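Long-range contacts in class I phosphodiesterase PDEB1 (Leishmania major, PDB 2R8Q), which belongs to the class I phosphodiesterase family, with an all-helical catalytic domain of the HD type that binds zinc and magnesium ions and holds 3-isobutyl-1-methylxanthine in a pocket: residues S224-L229 with G323-G328; I250-V255 with G315-D320; E274-Q279 with P292-S297. All coordinates share one frame; numbering follows the deposited sequence.

Interaction 1 (S224-L229 with G323-G328)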
# COMPACT_ATOMS: atom_id res chain seq x y z
N SER A 224 26.35 6.70 5.89
CA SER A 224 27.08 7.79 5.25
C SER A 224 26.50 9.14 5.66
O SER A 224 27.23 10.06 6.02
CB SER A 224 27.02 7.65 3.73
OG SER A 224 27.59 8.78 3.08
N ARG A 225 25.17 9.26 5.59
CA ARG A 225 24.51 10.50 5.95
C ARG A 225 24.65 10.79 7.44
O ARG A 225 24.79 11.94 7.84
CB ARG A 225 23.04 10.45 5.52
CG ARG A 225 22.88 10.51 4.00
CD ARG A 225 21.43 10.54 3.53
NE ARG A 225 20.73 9.29 3.80
CZ ARG A 225 19.88 9.12 4.81
NH1 ARG A 225 19.63 10.13 5.64
NH2 ARG A 225 19.28 7.95 4.99
N PHE A 226 24.61 9.74 8.26
CA PHE A 226 24.77 9.92 9.70
C PHE A 226 26.17 10.45 10.00
O PHE A 226 26.34 11.33 10.84
CB PHE A 226 24.60 8.59 10.44
CG PHE A 226 24.97 8.66 11.90
CD1 PHE A 226 24.09 9.19 12.83
CD2 PHE A 226 26.23 8.25 12.33
CE1 PHE A 226 24.46 9.32 14.18
CE2 PHE A 226 26.61 8.37 13.66
CZ PHE A 226 25.72 8.91 14.59
N THR A 227 27.16 9.90 9.30
CA THR A 227 28.54 10.32 9.49
C THR A 227 28.73 11.78 9.09
O THR A 227 29.45 12.53 9.77
CB THR A 227 29.49 9.44 8.66
OG1 THR A 227 29.26 8.06 8.99
CG2 THR A 227 30.94 9.79 8.97
N GLU A 228 28.10 12.19 7.99
CA GLU A 228 28.21 13.58 7.54
C GLU A 228 27.59 14.48 8.61
O GLU A 228 28.06 15.59 8.84
CB GLU A 228 27.48 13.76 6.20
CG GLU A 228 27.54 15.18 5.63
CD GLU A 228 28.95 15.72 5.51
OE1 GLU A 228 29.86 14.95 5.15
OE2 GLU A 228 29.15 16.93 5.78
N LEU A 229 26.54 14.00 9.26
CA LEU A 229 25.88 14.76 10.31
C LEU A 229 26.90 15.01 11.42
O LEU A 229 26.99 16.12 11.96
CB LEU A 229 24.69 13.97 10.88
CG LEU A 229 24.06 14.48 12.17
CD1 LEU A 229 23.49 15.87 11.94
CD2 LEU A 229 22.97 13.53 12.63
N GLY A 323 30.57 6.09 18.73
CA GLY A 323 31.76 6.91 18.78
C GLY A 323 31.57 8.32 18.23
O GLY A 323 32.25 9.25 18.67
N ASN A 324 30.65 8.48 17.29
CA ASN A 324 30.42 9.79 16.68
C ASN A 324 29.30 10.65 17.25
O ASN A 324 29.25 11.85 16.97
CB ASN A 324 30.21 9.63 15.17
CG ASN A 324 31.48 9.22 14.45
OD1 ASN A 324 32.50 9.90 14.53
ND2 ASN A 324 31.41 8.10 13.73
N LEU A 325 28.39 10.07 18.03
CA LEU A 325 27.31 10.87 18.59
C LEU A 325 26.59 10.27 19.80
O LEU A 325 26.32 10.97 20.77
CB LEU A 325 26.28 11.18 17.49
CG LEU A 325 25.17 12.17 17.87
CD1 LEU A 325 25.78 13.53 18.21
CD2 LEU A 325 24.20 12.30 16.71
N PHE A 326 26.27 8.98 19.73
CA PHE A 326 25.57 8.33 20.84
C PHE A 326 26.57 7.77 21.85
O PHE A 326 26.65 6.56 22.06
CB PHE A 326 24.69 7.18 20.33
CG PHE A 326 23.72 7.58 19.24
CD1 PHE A 326 23.06 8.80 19.29
CD2 PHE A 326 23.45 6.72 18.19
CE1 PHE A 326 22.14 9.15 18.31
CE2 PHE A 326 22.54 7.06 17.20
CZ PHE A 326 21.88 8.28 17.26
N HIS A 327 27.32 8.67 22.48
CA HIS A 327 28.34 8.27 23.45
C HIS A 327 27.80 7.53 24.67
O HIS A 327 28.50 6.71 25.27
CB HIS A 327 29.13 9.51 23.89
CG HIS A 327 29.62 10.34 22.74
ND1 HIS A 327 29.03 11.53 22.37
CD2 HIS A 327 30.63 10.13 21.86
CE1 HIS A 327 29.65 12.02 21.31
NE2 HIS A 327 30.62 11.19 20.98
N GLY A 328 26.54 7.79 25.03
CA GLY A 328 25.96 7.13 26.19
C GLY A 328 25.60 5.67 25.97
O GLY A 328 25.18 4.99 26.91

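Interaction 2 (I250-V255 with G315-D320). With ZN (zinc ion), chain C.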
# COMPACT_ATOMS: atom_id res chain seq x y z
N ILE A 250 16.30 3.89 15.29
CA ILE A 250 15.46 2.73 15.00
C ILE A 250 16.27 1.68 14.24
O ILE A 250 16.05 0.49 14.41
CB ILE A 250 14.16 3.11 14.22
CG1 ILE A 250 13.23 1.89 14.20
CG2 ILE A 250 14.49 3.57 12.80
CD1 ILE A 250 11.79 2.19 13.80
N LYS A 251 17.22 2.12 13.42
CA LYS A 251 18.07 1.18 12.70
C LYS A 251 18.89 0.41 13.73
O LYS A 251 19.03 -0.82 13.64
CB LYS A 251 19.01 1.90 11.74
CG LYS A 251 18.42 2.19 10.37
CD LYS A 251 19.45 2.78 9.42
CE LYS A 251 20.67 1.87 9.26
NZ LYS A 251 20.31 0.51 8.76
N ALA A 252 19.42 1.12 14.72
CA ALA A 252 20.22 0.51 15.77
C ALA A 252 19.39 -0.52 16.53
O ALA A 252 19.84 -1.64 16.77
CB ALA A 252 20.74 1.58 16.73
N GLY A 253 18.18 -0.14 16.92
CA GLY A 253 17.34 -1.07 17.65
C GLY A 253 17.03 -2.30 16.81
O GLY A 253 16.97 -3.42 17.31
N ASP A 254 16.85 -2.09 15.51
CA ASP A 254 16.53 -3.17 14.59
C ASP A 254 17.64 -4.22 14.49
O ASP A 254 17.36 -5.41 14.32
CB ASP A 254 16.20 -2.58 13.22
CG ASP A 254 15.18 -3.41 12.45
OD1 ASP A 254 14.46 -4.22 13.08
OD2 ASP A 254 15.09 -3.22 11.22
N VAL A 255 18.90 -3.79 14.59
CA VAL A 255 20.02 -4.73 14.51
C VAL A 255 20.73 -4.88 15.85
O VAL A 255 21.91 -5.23 15.91
CB VAL A 255 21.06 -4.30 13.44
CG1 VAL A 255 20.41 -4.29 12.07
CG2 VAL A 255 21.64 -2.94 13.77
N GLY A 315 28.61 -4.64 13.85
CA GLY A 315 29.77 -4.21 14.62
C GLY A 315 30.22 -2.80 14.29
O GLY A 315 30.30 -1.95 15.18
N LYS A 316 30.54 -2.56 13.02
CA LYS A 316 30.98 -1.24 12.60
C LYS A 316 29.89 -0.20 12.82
O LYS A 316 30.17 0.93 13.22
CB LYS A 316 31.38 -1.24 11.13
CG LYS A 316 31.78 0.14 10.61
CD LYS A 316 32.09 0.14 9.13
CE LYS A 316 32.41 1.55 8.64
NZ LYS A 316 32.69 1.59 7.18
N PHE A 317 28.65 -0.58 12.57
CA PHE A 317 27.53 0.35 12.73
C PHE A 317 27.47 0.90 14.15
O PHE A 317 27.40 2.12 14.34
CB PHE A 317 26.20 -0.32 12.39
CG PHE A 317 25.03 0.62 12.41
CD1 PHE A 317 24.95 1.68 11.51
CD2 PHE A 317 24.01 0.47 13.35
CE1 PHE A 317 23.87 2.57 11.53
CE2 PHE A 317 22.92 1.35 13.38
CZ PHE A 317 22.86 2.40 12.47
N PHE A 318 27.48 0.03 15.15
CA PHE A 318 27.42 0.51 16.53
C PHE A 318 28.68 1.28 16.93
O PHE A 318 28.59 2.31 17.59
CB PHE A 318 27.18 -0.64 17.51
CG PHE A 318 25.72 -0.99 17.67
CD1 PHE A 318 25.13 -1.96 16.86
CD2 PHE A 318 24.93 -0.32 18.59
CE1 PHE A 318 23.76 -2.24 16.97
CE2 PHE A 318 23.57 -0.59 18.71
CZ PHE A 318 22.98 -1.56 17.90
N ARG A 319 29.84 0.80 16.52
CA ARG A 319 31.08 1.48 16.85
C ARG A 319 31.05 2.90 16.28
O ARG A 319 31.45 3.86 16.95
CB ARG A 319 32.27 0.70 16.28
CG ARG A 319 32.44 -0.67 16.93
CD ARG A 319 33.19 -1.64 16.04
NE ARG A 319 33.15 -2.99 16.58
CZ ARG A 319 33.42 -4.09 15.87
NH1 ARG A 319 33.75 -3.98 14.59
NH2 ARG A 319 33.36 -5.28 16.44
N ASP A 320 30.56 3.02 15.05
CA ASP A 320 30.48 4.32 14.38
C ASP A 320 29.47 5.28 14.99
O ASP A 320 29.80 6.44 15.26
CB ASP A 320 30.16 4.12 12.90
CG ASP A 320 31.39 3.80 12.08
OD1 ASP A 320 32.34 3.21 12.63
OD2 ASP A 320 31.40 4.14 10.88
ZN ZN C . 12.57 -5.09 12.37
O HOH W 1 13.05 -4.22 10.46
O HOH W 2 13.93 -6.65 11.39

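Interaction 3 (E274-Q279 with P292-S297). With IBM (3-isobutyl-1-methylxanthine), chain E.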
# COMPACT_ATOMS: atom_id res chain seq x y z
N GLU A 274 16.38 -19.61 11.76
CA GLU A 274 15.26 -20.44 11.34
C GLU A 274 14.36 -19.73 10.34
O GLU A 274 13.84 -20.36 9.42
CB GLU A 274 14.43 -20.89 12.55
CG GLU A 274 13.22 -21.76 12.20
CD GLU A 274 13.56 -22.97 11.34
OE1 GLU A 274 14.68 -23.51 11.45
OE2 GLU A 274 12.69 -23.40 10.55
N GLU A 275 14.17 -18.42 10.50
CA GLU A 275 13.33 -17.71 9.54
C GLU A 275 14.01 -17.70 8.17
O GLU A 275 13.36 -17.90 7.14
CB GLU A 275 13.05 -16.27 10.00
CG GLU A 275 12.15 -15.52 9.02
CD GLU A 275 11.57 -14.24 9.59
OE1 GLU A 275 10.94 -14.30 10.66
OE2 GLU A 275 11.75 -13.18 8.96
N PHE A 276 15.32 -17.46 8.17
CA PHE A 276 16.09 -17.44 6.93
C PHE A 276 16.00 -18.81 6.24
O PHE A 276 15.78 -18.89 5.03
CB PHE A 276 17.56 -17.10 7.21
CG PHE A 276 17.83 -15.64 7.45
CD1 PHE A 276 16.81 -14.69 7.39
CD2 PHE A 276 19.13 -15.21 7.72
CE1 PHE A 276 17.08 -13.34 7.61
CE2 PHE A 276 19.40 -13.86 7.93
CZ PHE A 276 18.37 -12.92 7.88
N TYR A 277 16.18 -19.88 7.02
CA TYR A 277 16.11 -21.22 6.45
C TYR A 277 14.75 -21.49 5.82
O TYR A 277 14.65 -22.17 4.80
CB TYR A 277 16.39 -22.28 7.53
CG TYR A 277 17.84 -22.41 7.93
CD1 TYR A 277 18.20 -23.23 9.00
CD2 TYR A 277 18.85 -21.74 7.24
CE1 TYR A 277 19.54 -23.37 9.38
CE2 TYR A 277 20.19 -21.88 7.61
CZ TYR A 277 20.52 -22.70 8.68
OH TYR A 277 21.84 -22.83 9.04
N ARG A 278 13.69 -20.96 6.42
CA ARG A 278 12.37 -21.18 5.86
C ARG A 278 12.22 -20.41 4.55
O ARG A 278 11.51 -20.86 3.65
CB ARG A 278 11.28 -20.79 6.86
CG ARG A 278 11.26 -21.71 8.07
CD ARG A 278 10.07 -21.47 8.99
NE ARG A 278 10.19 -22.26 10.20
CZ ARG A 278 9.27 -22.30 11.17
NH1 ARG A 278 8.16 -21.59 11.06
NH2 ARG A 278 9.48 -23.06 12.24
N GLN A 279 12.87 -19.26 4.44
CA GLN A 279 12.80 -18.51 3.18
C GLN A 279 13.53 -19.34 2.14
O GLN A 279 13.10 -19.45 1.00
CB GLN A 279 13.47 -17.14 3.28
CG GLN A 279 13.51 -16.43 1.93
CD GLN A 279 14.08 -15.02 1.98
OE1 GLN A 279 13.88 -14.30 2.96
NE2 GLN A 279 14.77 -14.62 0.92
N PRO A 292 23.78 -18.99 0.68
CA PRO A 292 24.25 -19.82 1.79
C PRO A 292 23.57 -19.57 3.13
O PRO A 292 23.20 -20.51 3.83
CB PRO A 292 25.74 -19.51 1.84
CG PRO A 292 26.07 -19.29 0.41
CD PRO A 292 24.92 -18.42 -0.06
N MET A 293 23.42 -18.30 3.48
CA MET A 293 22.82 -17.88 4.73
C MET A 293 21.38 -18.37 4.92
O MET A 293 20.88 -18.44 6.05
CB MET A 293 22.86 -16.35 4.81
CG MET A 293 22.36 -15.75 6.11
SD MET A 293 22.42 -13.95 6.04
CE MET A 293 24.10 -13.64 6.58
N PHE A 294 20.73 -18.72 3.82
CA PHE A 294 19.34 -19.18 3.88
C PHE A 294 19.21 -20.67 3.58
O PHE A 294 18.10 -21.20 3.51
CB PHE A 294 18.48 -18.40 2.88
CG PHE A 294 18.51 -16.91 3.08
CD1 PHE A 294 19.63 -16.17 2.75
CD2 PHE A 294 17.40 -16.26 3.63
CE1 PHE A 294 19.66 -14.79 2.95
CE2 PHE A 294 17.42 -14.88 3.83
CZ PHE A 294 18.55 -14.15 3.49
N ASP A 295 20.35 -21.35 3.41
CA ASP A 295 20.35 -22.77 3.08
C ASP A 295 20.47 -23.69 4.29
O ASP A 295 21.54 -23.84 4.87
CB ASP A 295 21.47 -23.07 2.10
CG ASP A 295 21.22 -24.33 1.31
OD1 ASP A 295 20.61 -25.27 1.86
OD2 ASP A 295 21.64 -24.39 0.13
N ARG A 296 19.35 -24.31 4.64
CA ARG A 296 19.26 -25.23 5.77
C ARG A 296 20.16 -26.45 5.57
O ARG A 296 20.74 -26.96 6.53
CB ARG A 296 17.80 -25.67 5.92
CG ARG A 296 17.51 -26.57 7.10
CD ARG A 296 16.11 -27.15 6.99
NE ARG A 296 15.07 -26.12 6.93
CZ ARG A 296 14.70 -25.36 7.95
NH1 ARG A 296 15.30 -25.51 9.13
NH2 ARG A 296 13.74 -24.46 7.81
N SER A 297 20.27 -26.89 4.33
CA SER A 297 21.06 -28.07 3.98
C SER A 297 22.57 -27.97 4.17
O SER A 297 23.26 -28.99 4.22
CB SER A 297 20.77 -28.47 2.53
OG SER A 297 19.39 -28.75 2.36
N9 IBM E . 20.90 -10.30 9.02
C8 IBM E . 21.85 -11.25 8.74
N7 IBM E . 22.27 -11.90 9.80
C5 IBM E . 21.54 -11.34 10.84
C4 IBM E . 20.70 -10.35 10.38
N3 IBM E . 19.85 -9.59 11.10
C2 IBM E . 19.85 -9.85 12.44
N1 IBM E . 20.67 -10.84 13.00
C6 IBM E . 21.52 -11.58 12.21
O6 IBM E . 22.23 -12.44 12.69
O2 IBM E . 19.11 -9.21 13.18
C10 IBM E . 20.64 -11.08 14.44
C11 IBM E . 19.00 -8.58 10.50
C12 IBM E . 17.98 -9.27 9.58
C13 IBM E . 16.71 -9.62 10.34
C14 IBM E . 17.66 -8.39 8.37

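Interaction 1 (S224-L229 with G323-G328)
Phe226 reaches across to Asn324, Leu325 and Phe326, and the outer rim of its ring carries most of this apolar contact between one helix and the chain just leaving another. With CG anti to the backbone N (chi1 170°), the benzyl group leaves helix 219-232 and its far end faces the turn. There CZ lies 3.7 Å from Leu325 CB, while CE2 meets Asn324 CB and CE1 approaches Phe326 CZ. The two phenyl rings are oblique, their planes 42° apart and their centroids separated by 5.7 Å. Thr248 and Ile321 also touch Phe226, which places its ring among three helices. One turn further along, Leu229 adds a looser methyl contact, CD2 to Leu325 CD2 at 4.4 Å. Leu325 is where the backbone departs from helical geometry after helix 302-324. Phe326 is the centre of an inverse gamma turn, and Val245 and Leu124 also touch its ring. The arrangement is that of a helix end packed through aromatic and leucine side chains into the all-helical phosphodiesterase catalytic domain.

Interaction 2 (I250-V255 with G315-D320)
Phe317 and Phe318 meet Ala252 and Val255 from two successive positions of one helix, and different first torsions aim their rings. Phe317 has CG anti to the backbone N (chi1 -175°), whereas in Phe318 CG is anti to the carbonyl carbon (chi1 -85°). The Phe317 ring comes in edge first: its CE2 lies 3.7 Å from Ala252 CA, which sits near the ring plane. Phe318 also presents its rim, with CZ 3.3 Å from Ala252 O and CE1 3.7 Å from Val255 O, both oxygens lying near the plane of the ring. The methyl of Ala252 touches both rims, its CB meeting Phe317 CE2 and Phe318 CZ. Val255 CG2 likewise touches both rings, nearer to Phe318 CE1 at 3.9 Å.

Lys251 crosses Phe317 at about a right angle, resting CE against CZ at 3.9 Å. Its ammonium is too distant from that ring for more than a weak cation-pi attraction, and NZ is hydrogen-bonded to His219, whose ring also meets Phe317. Tyr115 of helix 102-118 touches both Ala252 and Phe318.

The short helical segments run at 138° to each other, their axes 10.9 Å apart at closest approach. Asp254, in the same turn as Ala252 and Val255, sends its carboxylate away from the phenylalanines, and OD1 binds the zinc ion at 2.2 Å. His104, His140 and Asp141 join two waters in completing the site, the histidine and aspartate metal centre characteristic of the HD-domain phosphodiesterases.

Interaction 3 (E274-Q279 with P292-S297)
Glu274 and Arg296 form a two-pronged salt bridge in which the guanidinium comes end-on, one nitrogen to each carboxylate oxygen. Arg296 NH1 donates to the syn lone pair of Glu274 OE1 at 3.1 Å, almost straight at 171°. The second prong, NH2 to OE2, also arrives on the syn side but 33° out of the carboxylate plane. OE2 accepts once more, through its anti lone pair, from Arg278 NE at 2.8 Å, so one acidic group serves two arginines. Asp281 takes a further bond from Arg296 NH2, which would help to balance the positive charges.

Next to these charges, the ring of Tyr277 carries Arg296 CA over its centre, a CH-pi contact at 3.7 Å from the centroid. Here the loop after helix 262-285 folds back on that helix, and Met293 from it joins Phe276 in lining the pocket for 3-isobutyl-1-methylxanthine. Phe276 CE2 lies 3.7 Å from C8 of the ligand, and Met293 SD makes an oblique Met-aromatic contact with the same ring, 3.6 Å from CE2. Phe294 covers one face of Phe276, its CE2 nearest at the rim.

Both oxygens of Glu275 are bonded to pocket residues, OE2 to His100 ND1 and OE1 to Tyr99 N. Buried Gln279 packs its amide against Phe294, with OE1 satisfied by the backbone N of Asn148 and NE2 by Glu283. Asp295 OD1 accepts from Ser297 N at 3.0 Å, closing an Asx turn, and also pairs with Lys284.

From the N terminus, the first of these segments is 224-229 on helix 219-232, followed by 250-255 on the next helix. Interaction 3 then closes the shortest loop, folding 292-297 back on helix 262-285 before helix 302-324 begins. That last helix returns to both earlier ones: 315-320 closes interaction 2, and 323-328, at its end, closes interaction 1. The three loops are therefore nested, 3 within 2 within 1, and none cross. Interactions 1 and 2 adjoin, Phe226 CE2 lying 4.1 Å from Asp320 O, whereas interaction 3 stands apart, its centre about 23 Å from that of interaction 2. Interaction 3 touches the ligand directly, while the side chain of Val255 in interaction 2 is about 5 Å from it.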